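Local coordinates for protein Bm4233, isoform b (Brugia malayi, PDB 6ANY) that probably binds and transports sterols or related lipids as a secreted venom allergen-like protein of the CAP superfamily, at residues Arg24-His29 with Lys198-Cys202; Thr143-Gly149 with Ala162-Pro168. All blocks are in the same frame, centred on the assembly; numbering follows the deposited sequence.

Contact 1 (Arg24-His29 with Lys198-Cys202). With SO4 (sulfate ion), chain D.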
loop_
_atom_site.group_PDB
_atom_site.type_symbol
_atom_site.label_atom_id
_atom_site.label_comp_id
_atom_site.label_asym_id
_atom_site.label_seq_id
_atom_site.Cartn_x
_atom_site.Cartn_y
_atom_site.Cartn_z
ATOM N N ARG A 24 7.783 -1.370 3.794
ATOM C CA ARG A 24 8.675 -0.854 2.788
ATOM C C ARG A 24 10.092 -0.851 3.252
ATOM O O ARG A 24 10.975 -1.280 2.528
ATOM C CB ARG A 24 8.231 0.537 2.372
ATOM C CG ARG A 24 7.113 0.466 1.346
ATOM C CD ARG A 24 6.276 1.721 1.342
ATOM N NE ARG A 24 6.807 2.773 0.480
ATOM C CZ ARG A 24 6.594 2.900 -0.829
ATOM N NH1 ARG A 24 5.779 2.067 -1.475
ATOM N NH2 ARG A 24 7.112 3.956 -1.477
ATOM N N SER A 25 10.320 -0.397 4.482
ATOM C CA SER A 25 11.659 -0.389 5.071
ATOM C C SER A 25 12.232 -1.794 5.242
ATOM O O SER A 25 13.388 -2.076 4.843
ATOM C CB SER A 25 11.624 0.375 6.393
ATOM O OG SER A 25 12.845 0.249 7.033
ATOM N N LEU A 26 11.445 -2.706 5.798
ATOM C CA LEU A 26 11.879 -4.122 5.914
ATOM C C LEU A 26 12.238 -4.676 4.567
ATOM O O LEU A 26 13.248 -5.338 4.429
ATOM C CB LEU A 26 10.811 -5.000 6.541
ATOM C CG LEU A 26 10.583 -4.797 8.042
ATOM C CD1 LEU A 26 9.425 -5.643 8.482
ATOM C CD2 LEU A 26 11.775 -5.175 8.922
ATOM N N LEU A 27 11.451 -4.347 3.544
ATOM C CA LEU A 27 11.733 -4.819 2.201
ATOM C C LEU A 27 13.050 -4.291 1.645
ATOM O O LEU A 27 13.830 -5.083 1.069
ATOM C CB LEU A 27 10.631 -4.362 1.244
ATOM C CG LEU A 27 10.657 -4.837 -0.171
ATOM C CD1 LEU A 27 10.609 -6.381 -0.268
ATOM C CD2 LEU A 27 9.546 -4.167 -0.937
ATOM N N ILE A 28 13.277 -2.966 1.709
ATOM C CA ILE A 28 14.549 -2.392 1.144
ATOM C C ILE A 28 15.814 -2.730 1.981
ATOM O O ILE A 28 16.914 -2.642 1.478
ATOM C CB ILE A 28 14.489 -0.894 0.904
ATOM C CG1 ILE A 28 14.188 -0.155 2.184
ATOM C CG2 ILE A 28 13.468 -0.551 -0.191
ATOM C CD1 ILE A 28 14.310 1.323 1.998
ATOM N N HIS A 29 15.619 -3.207 3.212
ATOM C CA HIS A 29 16.683 -3.720 4.026
ATOM C C HIS A 29 16.950 -5.216 3.827
ATOM O O HIS A 29 17.803 -5.742 4.504
ATOM C CB HIS A 29 16.429 -3.442 5.491
ATOM C CG HIS A 29 16.741 -2.050 5.878
ATOM N ND1 HIS A 29 15.863 -1.004 5.678
ATOM C CD2 HIS A 29 17.891 -1.499 6.349
ATOM C CE1 HIS A 29 16.422 0.113 6.101
ATOM N NE2 HIS A 29 17.642 -0.172 6.536
ATOM N N LYS A 198 15.960 6.680 10.334
ATOM C CA LYS A 198 15.465 5.547 11.083
ATOM C C LYS A 198 14.947 4.447 10.190
ATOM O O LYS A 198 15.249 3.300 10.434
ATOM C CB LYS A 198 14.344 5.916 12.075
ATOM C CG LYS A 198 14.844 6.375 13.442
ATOM C CD LYS A 198 13.673 6.788 14.331
ATOM C CE LYS A 198 13.037 8.110 13.879
ATOM N NZ LYS A 198 13.452 9.256 14.739
ATOM N N SER A 199 14.227 4.805 9.136
ATOM C CA SER A 199 13.642 3.797 8.276
ATOM C C SER A 199 14.489 3.499 7.053
ATOM O O SER A 199 14.320 2.466 6.432
ATOM C CB SER A 199 12.219 4.219 7.893
ATOM O OG SER A 199 12.213 5.391 7.147
ATOM N N GLY A 200 15.353 4.432 6.636
ATOM C CA GLY A 200 16.111 4.275 5.394
ATOM C C GLY A 200 15.246 4.614 4.182
ATOM O O GLY A 200 15.593 4.315 3.049
ATOM N N LEU A 201 14.099 5.251 4.379
ATOM C CA LEU A 201 13.223 5.635 3.260
ATOM C C LEU A 201 13.383 7.091 2.976
ATOM O O LEU A 201 13.680 7.863 3.875
ATOM C CB LEU A 201 11.748 5.381 3.625
ATOM C CG LEU A 201 11.281 3.987 4.046
ATOM C CD1 LEU A 201 9.904 4.072 4.656
ATOM C CD2 LEU A 201 11.240 3.052 2.892
ATOM N N CYS A 202 13.209 7.469 1.713
ATOM C CA CYS A 202 13.346 8.848 1.270
ATOM C C CYS A 202 12.069 9.603 1.436
ATOM O O CYS A 202 10.997 9.085 1.137
ATOM C CB CYS A 202 13.821 8.931 -0.197
ATOM S SG CYS A 202 15.447 8.159 -0.403
HETATM S S SO4 D . 14.671 10.658 10.803
HETATM O O1 SO4 D . 14.228 11.489 11.937
HETATM O O2 SO4 D . 13.449 10.266 10.098
HETATM O O3 SO4 D . 15.575 11.317 9.824
HETATM O O4 SO4 D . 15.237 9.436 11.401
#
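The last turn of helix 10-28 meets a two-stranded hairpin, 195-196 with 201-202, in the disulfide-rich C-terminal part of the chain; at its turn G200 and L201 both face A196, a G1 beta bulge. R24 opens the helical side: its CB lies 4.0 Å from L201 CD2, while the guanidinium turns to backbone oxygens of L47, M138 and W140. S25 makes the hydrogen bond that joins the segments, OG donating to S199 O at 2.7 Å, and the nearest CA pair across the segments is here, S25 CA to S199 CA at 5.6 Å. I28 CD1 packs 3.6 Å from L201 CD2, an apolar contact beside the polar link, and also lies 3.4 Å from G200 O; M46 touches R24, I28 and L201. H29 is the first residue to leave helical phi/psi, yet its ring is held back on the helix by ND1 donating to S25 O (2.8 Å, 152°). The ring edge thus faces the turn, CE1 being 3.2 Å from S199 O. An ideal CB on G200 would fall 2.9 Å from H29 CE1, a clash, and its phi of 79° suits a residue without a side chain. C202 is disulfide-bonded to C190 and shares backbone hydrogen bonds with M46 and L48, joining the hairpin to the 46-48 loop. A sulfate, probably from the crystallisation liquor, accepts a hydrogen bond from K198 N to its O4 at 3.0 Å.

Contact 2 (Thr143-Gly149 with Ala162-Pro168)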
loop_
_atom_site.group_PDB
_atom_site.type_symbol
_atom_site.label_atom_id
_atom_site.label_comp_id
_atom_site.label_asym_id
_atom_site.label_seq_id
_atom_site.Cartn_x
_atom_site.Cartn_y
_atom_site.Cartn_z
ATOM N N THR A 143 5.608 5.551 -5.504
ATOM C CA THR A 143 4.373 5.978 -4.843
ATOM C C THR A 143 4.767 6.654 -3.534
ATOM O O THR A 143 5.649 6.148 -2.854
ATOM C CB THR A 143 3.465 4.755 -4.556
ATOM O OG1 THR A 143 3.083 4.146 -5.809
ATOM C CG2 THR A 143 2.240 5.167 -3.787
ATOM N N HIS A 144 4.143 7.783 -3.204
ATOM C CA HIS A 144 4.409 8.472 -1.943
ATOM C C HIS A 144 3.197 8.982 -1.213
ATOM O O HIS A 144 3.343 9.542 -0.139
ATOM C CB HIS A 144 5.448 9.618 -2.097
ATOM C CG HIS A 144 5.017 10.767 -2.942
ATOM N ND1 HIS A 144 5.114 10.765 -4.328
ATOM C CD2 HIS A 144 4.632 12.021 -2.590
ATOM C CE1 HIS A 144 4.761 11.959 -4.783
ATOM N NE2 HIS A 144 4.467 12.734 -3.751
ATOM N N LYS A 145 2.010 8.719 -1.743
ATOM C CA LYS A 145 0.752 9.188 -1.154
ATOM C C LYS A 145 -0.222 8.047 -0.987
ATOM O O LYS A 145 -0.375 7.224 -1.871
ATOM C CB LYS A 145 0.101 10.262 -2.039
ATOM C CG LYS A 145 1.009 11.468 -2.221
ATOM C CD LYS A 145 0.334 12.659 -2.866
ATOM C CE LYS A 145 0.538 12.664 -4.382
ATOM N NZ LYS A 145 0.053 13.957 -5.020
ATOM N N ILE A 146 -0.913 8.006 0.127
ATOM C CA ILE A 146 -1.867 6.914 0.389
ATOM C C ILE A 146 -3.068 7.504 1.099
ATOM O O ILE A 146 -2.916 8.369 1.919
ATOM C CB ILE A 146 -1.245 5.767 1.186
ATOM C CG1 ILE A 146 -2.264 4.627 1.297
ATOM C CG2 ILE A 146 -0.767 6.221 2.575
ATOM C CD1 ILE A 146 -1.689 3.359 1.895
ATOM N N GLY A 147 -4.241 7.008 0.767
ATOM C CA GLY A 147 -5.435 7.372 1.465
ATOM C C GLY A 147 -6.417 6.232 1.332
ATOM O O GLY A 147 -6.503 5.577 0.276
ATOM N N CYS A 148 -7.155 6.006 2.409
ATOM C CA CYS A 148 -7.991 4.811 2.514
ATOM C C CYS A 148 -9.341 5.111 3.102
ATOM O O CYS A 148 -9.532 6.081 3.852
ATOM C CB CYS A 148 -7.357 3.714 3.357
ATOM S SG CYS A 148 -5.661 3.241 2.913
ATOM N N GLY A 149 -10.293 4.287 2.708
ATOM C CA GLY A 149 -11.690 4.469 3.126
ATOM C C GLY A 149 -12.225 3.142 3.612
ATOM O O GLY A 149 -11.861 2.110 3.083
ATOM N N ALA A 162 -12.423 -2.399 2.895
ATOM C CA ALA A 162 -11.418 -1.370 2.997
ATOM C C ALA A 162 -10.855 -1.054 1.599
ATOM O O ALA A 162 -10.494 -1.944 0.864
ATOM C CB ALA A 162 -10.323 -1.815 3.923
ATOM N N ILE A 163 -10.775 0.217 1.266
ATOM C CA ILE A 163 -10.276 0.665 -0.027
ATOM C C ILE A 163 -9.106 1.634 0.200
ATOM O O ILE A 163 -9.204 2.569 0.948
ATOM C CB ILE A 163 -11.364 1.413 -0.841
ATOM C CG1 ILE A 163 -12.698 0.618 -0.890
ATOM C CG2 ILE A 163 -10.829 1.773 -2.209
ATOM C CD1 ILE A 163 -12.684 -0.672 -1.615
ATOM N N CYS A 164 -7.990 1.376 -0.451
ATOM C CA CYS A 164 -6.838 2.272 -0.374
ATOM C C CYS A 164 -6.510 2.744 -1.772
ATOM O O CYS A 164 -6.485 1.926 -2.718
ATOM C CB CYS A 164 -5.653 1.610 0.313
ATOM S SG CYS A 164 -5.721 1.446 2.098
ATOM N N HIS A 165 -6.280 4.049 -1.879
ATOM C CA HIS A 165 -5.785 4.740 -3.081
ATOM C C HIS A 165 -4.359 5.247 -2.936
ATOM O O HIS A 165 -3.962 5.757 -1.886
ATOM C CB HIS A 165 -6.686 5.906 -3.424
ATOM C CG HIS A 165 -7.985 5.484 -4.029
ATOM N ND1 HIS A 165 -8.992 6.369 -4.330
ATOM C CD2 HIS A 165 -8.424 4.269 -4.422
ATOM C CE1 HIS A 165 -9.988 5.726 -4.896
ATOM N NE2 HIS A 165 -9.659 4.453 -4.984
ATOM N N TYR A 166 -3.595 5.117 -4.013
ATOM C CA TYR A 166 -2.147 5.409 -3.993
ATOM C C TYR A 166 -1.794 6.335 -5.106
ATOM O O TYR A 166 -2.302 6.187 -6.213
ATOM C CB TYR A 166 -1.333 4.133 -4.161
ATOM C CG TYR A 166 -1.726 2.987 -3.217
ATOM C CD1 TYR A 166 -2.880 2.267 -3.415
ATOM C CD2 TYR A 166 -0.928 2.654 -2.135
ATOM C CE1 TYR A 166 -3.233 1.234 -2.555
ATOM C CE2 TYR A 166 -1.271 1.671 -1.281
ATOM C CZ TYR A 166 -2.416 0.948 -1.485
ATOM O OH TYR A 166 -2.645 -0.055 -0.573
ATOM N N SER A 167 -0.904 7.286 -4.842
ATOM C CA SER A 167 -0.459 8.222 -5.870
ATOM C C SER A 167 1.001 8.613 -5.671
ATOM O O SER A 167 1.421 8.921 -4.555
ATOM C CB SER A 167 -1.343 9.471 -5.875
ATOM O OG SER A 167 -0.873 10.424 -6.812
ATOM N N PRO A 168 1.775 8.601 -6.753
ATOM C CA PRO A 168 1.267 8.233 -8.074
ATOM C C PRO A 168 1.021 6.736 -8.154
ATOM O O PRO A 168 1.551 5.967 -7.352
ATOM C CB PRO A 168 2.411 8.630 -9.008
ATOM C CG PRO A 168 3.633 8.515 -8.164
ATOM C CD PRO A 168 3.212 8.925 -6.781
#
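Backbone pairing dominates: G147 N to H165 O (2.9 Å) and H165 N to G147 O (2.7 Å) form one reciprocal pair, G149 N to I163 O (2.7 Å) and I163 N to G149 O (2.8 Å) another, while S167 N reaches K145 O at 3.0 Å. S167 O takes H144 N at 3.2 Å and K145 N weakly at 2.9 Å (126°), marking a classic beta bulge at H144-K145. Beyond it, T143 OG1 donates to P168 O (2.8 Å), just past the cis peptide before P168. At 161° between directions, these are the antiparallel central strands of the CAP sheet, flanked by 50-51 and 80-87. The non-hydrogen-bonded pair C148-C164 carries a disulfide (SG-SG 2.0 Å, chi3 100°). On that face I146 CD1 packs 3.6 Å from Y166 CE2, and helix 10-28 covers I146 and C148. The other face carries H165, whose ring nitrogens bond E81 and S58, and I163, which packs against W62 and A63 of helix 53-63.

Overall arrangement
Both contacts use helix 10-28: contact 1 meets its C-terminal turn, whereas in contact 2 I146 lies against I16, V17 and N20, and C148 against I16, further back along it. Contact 2 is core, centred about 7 Å from the chain centre with 11 of 14 touching residues buried; contact 1, centred about 14 Å out, is only partly buried. Their interfaces differ accordingly: 587 Å² of backbone-paired antiparallel sheet with an internal disulfide, against 246 Å² joined by one side-chain-to-backbone hydrogen bond plus aliphatic packing. The centres are about 19 Å apart, yet R24 NH2 packs 3.0 Å from T143 O. In sequence, contact 2 is nested inside the loop closed by contact 1.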